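Local coordinates for protein hydrogenase maturation factor (Thermoanaerobacter tengcongensis, PDB 3VTI) that probably accepts a carbamoyl group from its partner HypF and dehydrates it with ATP to a nitrile, for maturation of [NiFe]-hydrogenases, at residues 154-157 against 158-162; 231-234 against 235-239; 90-93 against 94-97; 79-83 against 84-88. All coordinates share one frame; numbering follows the deposited sequence.

Contact 1 (154-157 against 158-162)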
ATOM      1  N   GLY C 154     -23.057 -11.466  -1.070  1.00 43.30           N
ATOM      2  CA  GLY C 154     -22.882 -10.038  -1.337  1.00 44.76           C
ATOM      3  C   GLY C 154     -22.768  -9.119  -0.134  1.00 45.52           C
ATOM      4  O   GLY C 154     -22.782  -7.898  -0.279  1.00 46.47           O
ATOM      5  N   ASP C 155     -22.640  -9.704   1.051  1.00 45.68           N
ATOM      6  CA  ASP C 155     -22.556  -8.945   2.288  1.00 46.72           C
ATOM      7  C   ASP C 155     -21.408  -7.945   2.324  1.00 46.42           C
ATOM      8  O   ASP C 155     -21.634  -6.733   2.430  1.00 47.32           O
ATOM      9  CB  ASP C 155     -22.441  -9.895   3.470  1.00 46.68           C
ATOM     10  CG  ASP C 155     -23.761 -10.491   3.849  1.00 48.82           C
ATOM     11  OD1 ASP C 155     -24.193 -11.477   3.215  1.00 49.13           O
ATOM     12  OD2 ASP C 155     -24.371  -9.956   4.790  1.00 52.99           O
ATOM     13  N   HIS C 156     -20.187  -8.458   2.241  1.00 45.25           N
ATOM     14  CA  HIS C 156     -19.002  -7.632   2.368  1.00 45.37           C
ATOM     15  C   HIS C 156     -18.967  -6.527   1.307  1.00 46.43           C
ATOM     16  O   HIS C 156     -18.853  -5.344   1.640  1.00 47.65           O
ATOM     17  CB  HIS C 156     -17.746  -8.488   2.292  1.00 43.91           C
ATOM     18  CG  HIS C 156     -16.484  -7.704   2.444  1.00 44.65           C
ATOM     19  ND1 HIS C 156     -15.948  -7.393   3.674  1.00 44.99           N
ATOM     20  CD2 HIS C 156     -15.659  -7.153   1.523  1.00 44.94           C
ATOM     21  CE1 HIS C 156     -14.841  -6.693   3.505  1.00 45.78           C
ATOM     22  NE2 HIS C 156     -14.646  -6.531   2.209  1.00 45.45           N
ATOM     23  N   GLY C 157     -19.080  -6.919   0.038  1.00 46.30           N
ATOM     24  CA  GLY C 157     -19.114  -5.981  -1.075  1.00 47.02           C
ATOM     25  C   GLY C 157     -20.060  -4.814  -0.868  1.00 48.73           C
ATOM     26  O   GLY C 157     -19.683  -3.653  -1.065  1.00 49.59           O
ATOM     27  N   MET C 158     -21.292  -5.104  -0.467  1.00 49.18           N
ATOM     28  CA  MET C 158     -22.252  -4.033  -0.265  1.00 51.29           C
ATOM     29  C   MET C 158     -21.954  -3.223   0.998  1.00 51.74           C
ATOM     30  O   MET C 158     -22.194  -2.023   1.031  1.00 53.42           O
ATOM     31  CB  MET C 158     -23.689  -4.555  -0.280  1.00 51.98           C
ATOM     32  CG  MET C 158     -24.753  -3.456  -0.316  1.00 55.17           C
ATOM     33  SD  MET C 158     -24.509  -2.176  -1.587  1.00 58.15           S
ATOM     34  CE  MET C 158     -25.029  -3.050  -3.061  1.00 58.26           C
ATOM     35  N   ALA C 159     -21.414  -3.873   2.021  1.00 50.73           N
ATOM     36  CA  ALA C 159     -21.105  -3.193   3.278  1.00 51.59           C
ATOM     37  C   ALA C 159     -20.026  -2.121   3.120  1.00 52.02           C
ATOM     38  O   ALA C 159     -20.229  -0.980   3.539  1.00 53.77           O
ATOM     39  CB  ALA C 159     -20.724  -4.203   4.378  1.00 50.55           C
ATOM     40  N   VAL C 160     -18.894  -2.475   2.512  1.00 50.91           N
ATOM     41  CA  VAL C 160     -17.819  -1.497   2.323  1.00 51.75           C
ATOM     42  C   VAL C 160     -18.205  -0.429   1.294  1.00 53.50           C
ATOM     43  O   VAL C 160     -17.880   0.733   1.476  1.00 55.21           O
ATOM     44  CB  VAL C 160     -16.408  -2.133   2.058  1.00 50.19           C
ATOM     45  CG1 VAL C 160     -16.263  -3.463   2.786  1.00 48.37           C
ATOM     46  CG2 VAL C 160     -16.121  -2.298   0.573  1.00 51.10           C
ATOM     47  N   MET C 161     -18.924  -0.821   0.244  1.00 53.86           N
ATOM     48  CA  MET C 161     -19.537   0.123  -0.701  1.00 55.99           C
ATOM     49  C   MET C 161     -20.361   1.195   0.030  1.00 57.61           C
ATOM     50  O   MET C 161     -20.182   2.389  -0.194  1.00 59.00           O
ATOM     51  CB  MET C 161     -20.419  -0.650  -1.694  1.00 56.22           C
ATOM     52  CG  MET C 161     -21.393   0.179  -2.528  1.00 59.50           C
ATOM     53  SD  MET C 161     -21.007   0.239  -4.290  1.00 63.61           S
ATOM     54  CE  MET C 161     -21.296  -1.451  -4.800  1.00 60.03           C
ATOM     55  N   SER C 162     -21.247   0.744   0.913  1.00 57.54           N
ATOM     56  CA  SER C 162     -22.129   1.614   1.681  1.00 59.53           C
ATOM     57  C   SER C 162     -21.365   2.586   2.581  1.00 60.27           C
ATOM     58  O   SER C 162     -21.698   3.768   2.654  1.00 62.30           O
ATOM     59  CB  SER C 162     -23.088   0.772   2.523  1.00 59.00           C
ATOM     60  OG  SER C 162     -23.873   1.597   3.358  1.00 61.48           O
TER
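His156 and Val160 meet one turn apart at the start of helix 155-164, within the C-terminal AIR synthase-related domain. Their contact is a CH-pi interaction: methyl CG1 of Val160 lies over one face of the imidazole, 3.7 Å from the centroid of the His156 ring and displaced toward its NE2-CE1 rim. With CG anti to the backbone N (chi1 -179°), the ring reaches out along the helix surface to lie beneath this methyl. A branched valine suits the place because CG1 can cover the ring while CG2 turns another way.

The polar contacts are backbone hydrogen bonds of the opening turns. Gly154 is the N-cap, and its O receives Met158 N at 3.2 Å; its positive phi would press a CB against the preceding carbonyl, so glycine fits. Asp155 O takes Ala159 N at 2.9 Å, and Gly157 O takes Met161 N at 3.2 Å.

Outside these turns, His156 ND1 is hydrogen-bonded to Ser175 OG and the ring stands at about 90° to that of Phe44. Met158 packs on Ala236 and Cys237 of helix 231-240. Were the ring reduced to an alanine here, Val160 CG1 would probably lose its aromatic face and Ser175 OG this partner. The straightest backbone bond runs from Val160 N to His156 O, 3.0 Å long with an N-H...O angle of 170°.

Contact 2 (231-234 against 235-239)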
ATOM      1  N   GLU C 231     -32.208  -9.500   2.768  1.00 53.09           N
ATOM      2  CA  GLU C 231     -33.113  -8.515   2.193  1.00 55.12           C
ATOM      3  C   GLU C 231     -32.462  -7.144   2.045  1.00 54.96           C
ATOM      4  O   GLU C 231     -32.710  -6.436   1.067  1.00 56.20           O
ATOM      5  CB  GLU C 231     -34.397  -8.403   3.025  1.00 57.29           C
ATOM      6  CG  GLU C 231     -35.295  -9.633   2.948  1.00 59.47           C
ATOM      7  CD  GLU C 231     -35.952  -9.810   1.592  1.00 61.43           C
ATOM      8  OE1 GLU C 231     -36.455  -8.808   1.037  1.00 63.19           O
ATOM      9  OE2 GLU C 231     -35.969 -10.953   1.085  1.00 61.81           O
ATOM     10  N   SER C 232     -31.629  -6.773   3.013  1.00 53.92           N
ATOM     11  CA  SER C 232     -30.927  -5.498   2.963  1.00 53.93           C
ATOM     12  C   SER C 232     -30.016  -5.417   1.734  1.00 52.58           C
ATOM     13  O   SER C 232     -29.965  -4.385   1.060  1.00 53.46           O
ATOM     14  CB  SER C 232     -30.135  -5.270   4.247  1.00 53.05           C
ATOM     15  OG  SER C 232     -29.175  -6.285   4.433  1.00 51.09           O
ATOM     16  N   VAL C 233     -29.327  -6.513   1.437  1.00 50.28           N
ATOM     17  CA  VAL C 233     -28.464  -6.572   0.265  1.00 49.37           C
ATOM     18  C   VAL C 233     -29.296  -6.615  -1.029  1.00 50.47           C
ATOM     19  O   VAL C 233     -28.971  -5.939  -2.013  1.00 50.48           O
ATOM     20  CB  VAL C 233     -27.490  -7.770   0.346  1.00 47.52           C
ATOM     21  CG1 VAL C 233     -26.641  -7.868  -0.920  1.00 46.55           C
ATOM     22  CG2 VAL C 233     -26.600  -7.651   1.581  1.00 46.38           C
ATOM     23  N   LYS C 234     -30.374  -7.397  -1.004  1.00 51.04           N
ATOM     24  CA  LYS C 234     -31.275  -7.540  -2.142  1.00 52.38           C
ATOM     25  C   LYS C 234     -31.785  -6.183  -2.653  1.00 54.00           C
ATOM     26  O   LYS C 234     -31.628  -5.868  -3.833  1.00 54.34           O
ATOM     27  CB  LYS C 234     -32.448  -8.445  -1.763  1.00 53.56           C
ATOM     28  CG  LYS C 234     -33.384  -8.820  -2.905  1.00 55.78           C
ATOM     29  CD  LYS C 234     -34.604  -9.551  -2.357  1.00 59.40           C
ATOM     30  CE  LYS C 234     -35.578  -9.960  -3.461  1.00 62.57           C
ATOM     31  NZ  LYS C 234     -35.041 -11.081  -4.289  1.00 62.07           N
ATOM     32  N   SER C 235     -32.371  -5.384  -1.765  1.00 54.77           N
ATOM     33  CA  SER C 235     -32.942  -4.099  -2.174  1.00 56.76           C
ATOM     34  C   SER C 235     -31.896  -2.993  -2.396  1.00 56.33           C
ATOM     35  O   SER C 235     -32.126  -2.079  -3.185  1.00 57.79           O
ATOM     36  CB  SER C 235     -34.055  -3.648  -1.217  1.00 58.58           C
ATOM     37  OG  SER C 235     -33.550  -3.313   0.051  1.00 57.70           O
ATOM     38  N   ALA C 236     -30.756  -3.082  -1.714  1.00 54.29           N
ATOM     39  CA  ALA C 236     -29.649  -2.162  -1.955  1.00 53.95           C
ATOM     40  C   ALA C 236     -29.159  -2.294  -3.400  1.00 54.02           C
ATOM     41  O   ALA C 236     -28.962  -1.284  -4.097  1.00 55.51           O
ATOM     42  CB  ALA C 236     -28.521  -2.423  -0.984  1.00 51.98           C
ATOM     43  N   CYS C 237     -28.974  -3.543  -3.833  1.00 52.43           N
ATOM     44  CA  CYS C 237     -28.600  -3.873  -5.203  1.00 52.19           C
ATOM     45  C   CYS C 237     -29.714  -3.532  -6.197  1.00 54.50           C
ATOM     46  O   CYS C 237     -29.437  -3.074  -7.300  1.00 55.46           O
ATOM     47  CB  CYS C 237     -28.247  -5.363  -5.316  1.00 50.45           C
ATOM     48  SG  CYS C 237     -26.739  -5.892  -4.436  1.00 47.47           S
ATOM     49  N   GLU C 238     -30.964  -3.766  -5.804  1.00 55.59           N
ATOM     50  CA  GLU C 238     -32.113  -3.521  -6.673  0.50 58.20           C
ATOM     51  C   GLU C 238     -32.316  -2.021  -6.894  1.00 60.58           C
ATOM     52  O   GLU C 238     -32.908  -1.600  -7.890  1.00 63.01           O
ATOM     53  CB  GLU C 238     -33.377  -4.151  -6.083  0.50 58.82           C
ATOM     54  CG  GLU C 238     -34.378  -4.643  -7.118  0.50 60.72           C
ATOM     55  CD  GLU C 238     -35.225  -3.526  -7.709  0.50 63.94           C
ATOM     56  OE1 GLU C 238     -35.535  -3.595  -8.914  0.50 65.53           O
ATOM     57  OE2 GLU C 238     -35.577  -2.579  -6.974  0.50 65.05           O
ATOM     58  N   PHE C 239     -31.821  -1.216  -5.961  1.00 60.41           N
ATOM     59  CA  PHE C 239     -31.923   0.227  -6.069  0.70 62.64           C
ATOM     60  C   PHE C 239     -30.890   0.805  -7.013  1.00 62.42           C
ATOM     61  O   PHE C 239     -31.109   1.860  -7.586  1.00 64.61           O
ATOM     62  CB  PHE C 239     -31.781   0.878  -4.700  1.00 62.88           C
ATOM     63  CG  PHE C 239     -33.047   0.886  -3.901  1.00 65.41           C
ATOM     64  CD1 PHE C 239     -34.278   0.690  -4.518  1.00 67.77           C
ATOM     65  CD2 PHE C 239     -33.007   1.116  -2.529  1.00 66.66           C
ATOM     66  CE1 PHE C 239     -35.451   0.707  -3.784  1.00 71.12           C
ATOM     67  CE2 PHE C 239     -34.172   1.140  -1.780  1.00 69.35           C
ATOM     68  CZ  PHE C 239     -35.402   0.936  -2.409  1.00 71.68           C
TER
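Val233 and Cys237, one turn apart, form the close-packed side of helix 231-240 in the C-terminal AIR synthase-related domain. Methyl CG1 of Val233 lies 4.0 Å from SG of Cys237, an apolar contact set up by the valine torsion, which puts CG1 anti to the backbone N (chi1 177°). Ala236 shares this inward side, its CB 3.2 Å from Ser232 O. Small, largely apolar residues suit the place because helix 155-164 packs against it, and Phe169 and Leu247 also touch Ala236 and Cys237 respectively.

The other side is looser. Glu231 and Lys234 are exposed, and long charged chains suit a surface; the lysine runs extended as far as CE, away from the following turn, and bends at the last torsion. Glu238 also starts here, with CB 3.3 Å from Lys234 O, but its carboxylate leads off to form a salt bridge with a basic side chain of the other protein in the complex.

Backbone hydrogen bonds run along both sides, among them Cys237 N to Val233 O at 3.0 Å and Glu238 N to Lys234 O at 3.0 Å. Glu231 O is gripped twice by one residue: Ser235 N reaches it at 3.0 Å, nearly straight at 172°, and Ser235 OG adds a weak bond at 3.4 Å.

Contact 3 (90-93 against 94-97)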
ATOM      1  N   VAL C  90      -4.306  -4.413  15.065  1.00 51.49           N
ATOM      2  CA  VAL C  90      -3.480  -5.502  15.573  1.00 51.64           C
ATOM      3  C   VAL C  90      -4.286  -6.415  16.510  1.00 51.89           C
ATOM      4  O   VAL C  90      -4.239  -7.641  16.373  1.00 50.95           O
ATOM      5  CB  VAL C  90      -2.179  -4.950  16.237  1.00 53.38           C
ATOM      6  CG1 VAL C  90      -1.334  -6.058  16.823  1.00 53.82           C
ATOM      7  CG2 VAL C  90      -1.350  -4.185  15.208  1.00 53.45           C
ATOM      8  N   LYS C  91      -5.032  -5.807  17.435  1.00 53.30           N
ATOM      9  CA  LYS C  91      -5.968  -6.522  18.313  1.00 53.90           C
ATOM     10  C   LYS C  91      -6.949  -7.408  17.531  1.00 52.06           C
ATOM     11  O   LYS C  91      -7.133  -8.582  17.868  1.00 51.55           O
ATOM     12  CB  LYS C  91      -6.746  -5.524  19.178  1.00 56.11           C
ATOM     13  CG  LYS C  91      -7.564  -6.136  20.316  1.00 58.18           C
ATOM     14  CD  LYS C  91      -8.440  -5.083  20.971  1.00 62.54           C
ATOM     15  CE  LYS C  91      -9.033  -5.573  22.292  1.00 66.38           C
ATOM     16  NZ  LYS C  91     -10.110  -6.586  22.070  1.00 67.12           N
ATOM     17  N   SER C  92      -7.572  -6.836  16.496  1.00 50.97           N
ATOM     18  CA  SER C  92      -8.488  -7.574  15.622  1.00 49.40           C
ATOM     19  C   SER C  92      -7.811  -8.754  14.930  1.00 48.08           C
ATOM     20  O   SER C  92      -8.416  -9.810  14.760  1.00 47.28           O
ATOM     21  CB  SER C  92      -9.087  -6.653  14.572  1.00 48.96           C
ATOM     22  OG  SER C  92     -10.010  -5.766  15.154  1.00 50.05           O
ATOM     23  N   MET C  93      -6.553  -8.562  14.541  1.00 48.15           N
ATOM     24  CA  MET C  93      -5.729  -9.633  13.996  1.00 47.22           C
ATOM     25  C   MET C  93      -5.454 -10.705  15.042  1.00 48.28           C
ATOM     26  O   MET C  93      -5.576 -11.898  14.750  1.00 48.24           O
ATOM     27  CB  MET C  93      -4.407  -9.092  13.440  1.00 47.13           C
ATOM     28  CG  MET C  93      -4.558  -8.189  12.242  1.00 45.81           C
ATOM     29  SD  MET C  93      -2.995  -7.692  11.530  1.00 45.48           S
ATOM     30  CE  MET C  93      -2.624  -9.050  10.430  1.00 43.03           C
ATOM     31  N   ALA C  94      -5.095 -10.298  16.255  1.00 49.76           N
ATOM     32  CA  ALA C  94      -4.865 -11.269  17.321  1.00 50.96           C
ATOM     33  C   ALA C  94      -6.116 -12.121  17.573  1.00 50.92           C
ATOM     34  O   ALA C  94      -6.024 -13.344  17.649  1.00 50.68           O
ATOM     35  CB  ALA C  94      -4.403 -10.584  18.603  1.00 52.67           C
ATOM     36  N   GLU C  95      -7.273 -11.465  17.671  1.00 51.34           N
ATOM     37  CA  GLU C  95      -8.542 -12.145  17.937  1.00 52.21           C
ATOM     38  C   GLU C  95      -8.944 -13.144  16.852  1.00 50.63           C
ATOM     39  O   GLU C  95      -9.423 -14.237  17.159  1.00 51.11           O
ATOM     40  CB  GLU C  95      -9.658 -11.131  18.167  1.00 53.04           C
ATOM     41  CG  GLU C  95      -9.562 -10.440  19.523  1.00 57.47           C
ATOM     42  CD  GLU C  95     -10.416  -9.179  19.619  1.00 61.53           C
ATOM     43  OE1 GLU C  95     -10.551  -8.453  18.601  1.00 60.73           O
ATOM     44  OE2 GLU C  95     -10.940  -8.908  20.729  1.00 64.47           O
ATOM     45  N   ALA C  96      -8.735 -12.773  15.592  1.00 49.09           N
ATOM     46  CA  ALA C  96      -9.079 -13.637  14.466  1.00 47.79           C
ATOM     47  C   ALA C  96      -8.186 -14.880  14.380  1.00 47.67           C
ATOM     48  O   ALA C  96      -8.673 -15.979  14.092  1.00 47.20           O
ATOM     49  CB  ALA C  96      -9.041 -12.855  13.167  1.00 46.64           C
ATOM     50  N   ALA C  97      -6.889 -14.703  14.634  1.00 48.05           N
ATOM     51  CA  ALA C  97      -5.940 -15.817  14.653  1.00 48.50           C
ATOM     52  C   ALA C  97      -6.280 -16.796  15.771  1.00 50.16           C
ATOM     53  O   ALA C  97      -6.193 -18.015  15.588  1.00 50.34           O
ATOM     54  CB  ALA C  97      -4.518 -15.313  14.797  1.00 48.64           C
TER
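Lys91 and Glu95 are joined by a salt bridge across one turn of helix 83-100, with NZ of Lys91 2.8 Å from OE2 of Glu95. As a hydrogen bond the pair is weak. The two chains cross obliquely: the lysine rises extended and bends only at its last torsion (chi4 -73°), which swings NZ over toward the glutamate. Glu95 sends its carboxylate back along the helix, using OE2 for the lysine while OE1 lies 3.7 Å from Ser92 CA.

Beneath the charges, backbone bonds fix the spacing. Glu95 N binds Lys91 O at 2.9 Å, so the same two residues are tied by main chain and side chain alike. Ala94 N reaches Val90 O at 2.8 Å, and Ala97 N reaches Met93 O at 3.1 Å.

Further out, Ser92 OG is hydrogen-bonded to Asp48 OD1 and Lys88 O. The flexible thioether of Met93 fills space against helix 49-60 and strands 66-78 and 120-130, within a beta-alpha-beta unit, while the small Ala94 admits Ala11 of the second subunit. The helix is thus amphipathic, and its ion pair stands on an exposed flank, where water would probably weaken the attraction and make it a modest addition to the backbone bonds.

Contact 4 (79-83 against 84-88)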
ATOM      1  N   GLU C  79       3.754   7.338   7.508  1.00 65.02           N
ATOM      2  CA  GLU C  79       4.266   8.252   8.528  1.00 68.00           C
ATOM      3  C   GLU C  79       3.098   8.989   9.200  1.00 68.74           C
ATOM      4  O   GLU C  79       2.262   9.602   8.525  1.00 69.07           O
ATOM      5  CB  GLU C  79       5.224   9.248   7.868  1.00 70.68           C
ATOM      6  CG  GLU C  79       5.944  10.226   8.807  1.00 75.62           C
ATOM      7  CD  GLU C  79       7.319   9.735   9.237  1.00 78.56           C
ATOM      8  OE1 GLU C  79       7.750   8.651   8.782  1.00 78.47           O
ATOM      9  OE2 GLU C  79       7.971  10.435  10.038  1.00 81.44           O
ATOM     10  N   GLY C  80       3.022   8.886  10.522  1.00 69.07           N
ATOM     11  CA  GLY C  80       2.017   9.619  11.290  1.00 70.60           C
ATOM     12  C   GLY C  80       0.617   9.035  11.311  1.00 68.87           C
ATOM     13  O   GLY C  80      -0.333   9.727  11.700  1.00 69.97           O
ATOM     14  N   PHE C  81       0.489   7.773  10.887  1.00 66.14           N
ATOM     15  CA  PHE C  81      -0.754   7.008  11.015  1.00 64.33           C
ATOM     16  C   PHE C  81      -1.049   6.840  12.503  1.00 65.63           C
ATOM     17  O   PHE C  81      -0.164   6.441  13.270  1.00 65.64           O
ATOM     18  CB  PHE C  81      -0.618   5.648  10.309  1.00 61.53           C
ATOM     19  CG  PHE C  81      -1.845   4.743  10.412  1.00 58.32           C
ATOM     20  CD1 PHE C  81      -3.010   5.019   9.691  1.00 56.80           C
ATOM     21  CD2 PHE C  81      -1.806   3.584  11.182  1.00 55.69           C
ATOM     22  CE1 PHE C  81      -4.123   4.187   9.778  1.00 53.90           C
ATOM     23  CE2 PHE C  81      -2.918   2.735  11.265  1.00 53.55           C
ATOM     24  CZ  PHE C  81      -4.074   3.044  10.564  1.00 52.80           C
ATOM     25  N   PRO C  82      -2.288   7.168  12.922  1.00 66.92           N
ATOM     26  CA  PRO C  82      -2.624   7.189  14.349  1.00 68.56           C
ATOM     27  C   PRO C  82      -2.416   5.823  14.989  1.00 67.11           C
ATOM     28  O   PRO C  82      -2.938   4.812  14.503  1.00 64.79           O
ATOM     29  CB  PRO C  82      -4.108   7.585  14.361  1.00 69.04           C
ATOM     30  CG  PRO C  82      -4.330   8.273  13.047  1.00 69.03           C
ATOM     31  CD  PRO C  82      -3.453   7.520  12.087  1.00 66.70           C
ATOM     32  N   VAL C  83      -1.638   5.811  16.064  1.00 68.83           N
ATOM     33  CA  VAL C  83      -1.211   4.574  16.707  1.00 68.08           C
ATOM     34  C   VAL C  83      -2.366   3.837  17.407  1.00 67.66           C
ATOM     35  O   VAL C  83      -2.317   2.618  17.559  1.00 66.19           O
ATOM     36  CB  VAL C  83      -0.011   4.832  17.671  1.00 70.16           C
ATOM     37  CG1 VAL C  83      -0.464   5.550  18.943  1.00 72.19           C
ATOM     38  CG2 VAL C  83       0.741   3.538  17.980  1.00 68.43           C
ATOM     39  N   GLU C  84      -3.400   4.575  17.807  1.00 69.41           N
ATOM     40  CA  GLU C  84      -4.574   3.976  18.445  1.00 69.51           C
ATOM     41  C   GLU C  84      -5.421   3.191  17.443  1.00 66.76           C
ATOM     42  O   GLU C  84      -6.069   2.204  17.804  1.00 65.90           O
ATOM     43  CB  GLU C  84      -5.422   5.025  19.178  1.00 72.27           C
ATOM     44  CG  GLU C  84      -4.694   5.760  20.333  1.00 77.29           C
ATOM     45  CD  GLU C  84      -4.129   4.832  21.428  1.00 79.92           C
ATOM     46  OE1 GLU C  84      -4.736   3.772  21.719  1.00 79.09           O
ATOM     47  OE2 GLU C  84      -3.070   5.179  22.011  1.00 82.66           O
ATOM     48  N   ASP C  85      -5.410   3.628  16.187  1.00 65.60           N
ATOM     49  CA  ASP C  85      -6.038   2.869  15.108  1.00 62.76           C
ATOM     50  C   ASP C  85      -5.253   1.589  14.852  1.00 60.34           C
ATOM     51  O   ASP C  85      -5.836   0.531  14.592  1.00 58.46           O
ATOM     52  CB  ASP C  85      -6.129   3.705  13.826  1.00 62.93           C
ATOM     53  CG  ASP C  85      -7.129   4.854  13.935  1.00 65.03           C
ATOM     54  OD1 ASP C  85      -7.553   5.203  15.061  1.00 66.49           O
ATOM     55  OD2 ASP C  85      -7.485   5.415  12.881  1.00 65.28           O
ATOM     56  N   LEU C  86      -3.930   1.690  14.945  1.00 60.27           N
ATOM     57  CA  LEU C  86      -3.061   0.535  14.752  1.00 58.32           C
ATOM     58  C   LEU C  86      -3.263  -0.524  15.840  1.00 57.63           C
ATOM     59  O   LEU C  86      -3.339  -1.712  15.534  1.00 56.13           O
ATOM     60  CB  LEU C  86      -1.592   0.959  14.660  1.00 59.12           C
ATOM     61  CG  LEU C  86      -0.574  -0.151  14.379  1.00 57.97           C
ATOM     62  CD1 LEU C  86      -0.680  -0.687  12.949  1.00 55.46           C
ATOM     63  CD2 LEU C  86       0.829   0.342  14.677  1.00 59.08           C
ATOM     64  N   LYS C  87      -3.364  -0.090  17.094  0.60 58.96           N
ATOM     65  CA  LYS C  87      -3.633  -1.001  18.202  0.60 58.87           C
ATOM     66  C   LYS C  87      -4.944  -1.762  17.996  0.60 57.45           C
ATOM     67  O   LYS C  87      -5.048  -2.930  18.354  0.60 56.48           O
ATOM     68  CB  LYS C  87      -3.657  -0.246  19.536  0.60 61.55           C
ATOM     69  CG  LYS C  87      -2.289   0.227  20.014  0.60 62.55           C
ATOM     70  CD  LYS C  87      -2.338   0.747  21.439  0.60 64.42           C
ATOM     71  CE  LYS C  87      -0.958   1.202  21.907  0.60 66.13           C
ATOM     72  NZ  LYS C  87      -0.974   1.745  23.292  0.60 68.29           N
ATOM     73  N   LYS C  88      -5.933  -1.090  17.410  1.00 57.39           N
ATOM     74  CA  LYS C  88      -7.228  -1.699  17.102  1.00 56.70           C
ATOM     75  C   LYS C  88      -7.121  -2.750  15.992  1.00 53.96           C
ATOM     76  O   LYS C  88      -7.744  -3.811  16.069  1.00 53.07           O
ATOM     77  CB  LYS C  88      -8.259  -0.629  16.714  1.00 57.63           C
ATOM     78  CG  LYS C  88      -8.856   0.126  17.886  1.00 61.67           C
ATOM     79  CD  LYS C  88      -9.434   1.488  17.473  1.00 65.15           C
ATOM     80  CE  LYS C  88     -10.855   1.378  16.919  1.00 65.58           C
ATOM     81  NZ  LYS C  88     -11.454   2.731  16.713  1.00 68.14           N
TER
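Val83 O accepts the N-H of Lys87 at 2.9 Å, the shortest, and the one not weak, of the hydrogen bonds between 79-83 and 84-88. Just before it, Pro82 O serves two donors, both weakly: Asp85 N at 3.2 Å, with a bent angle of 126°, and Leu86 N at 3.3 Å. One carbonyl thus gives partial satisfaction to two amides of the first turn. Further on, Lys88 N makes a weak bond to Glu84 O, while the lysine's charged end forms a cation-pi contact with Phe43.

These bonds mark the N-terminus of helix 83-100, which follows strand 66-78 in a beta-alpha-beta unit. Pro82 holds the N-cap position. A proline suits it, because its missing N-H costs nothing where no helical acceptor precedes it, and its ring restrains phi. Glu84 and Asp85 follow in the opening turn, where acidic side chains are likely to interact favourably with the helix dipole.

The apolar part of the contact comes from Phe81, whose CG is anti to the backbone N (chi1 178°), carrying the ring alongside the first turn. Its CZ lies 3.9 Å from Asp85 CB, and its CE2 is 4.1 Å from Leu86 CB. Ring and Asp85 carboxylate planes stand 82° apart, so the two flat groups do not stack. Phe81 and Leu86 both also touch Ile120 of strand 120-130, and Leu86 packs on Ile4 of the second subunit. Pro82 CB comes within 4.1 Å of Asp85 CG.

Along the chain the order is contact 4, contact 3, contact 1, contact 2. Contacts 4 and 3 share helix 83-100 in the N-terminal AIR synthase-related domain: the first starts the helix, the second lies on its middle, and their centres are 15 Å apart. Both include residues that pack on the second subunit. Contacts 1 and 2 belong to the C-terminal domain, on helices 155-164 and 231-240; the helices touch directly, and the centres of the two contacts are 11 Å apart. The two pairs are separate, contacts 2 and 4 lying about 34 Å apart between centres. In the C-terminal domain Met161, Glu238 and Phe239 reach the chain of the partner protein, while helix 83-100 meets the second subunit.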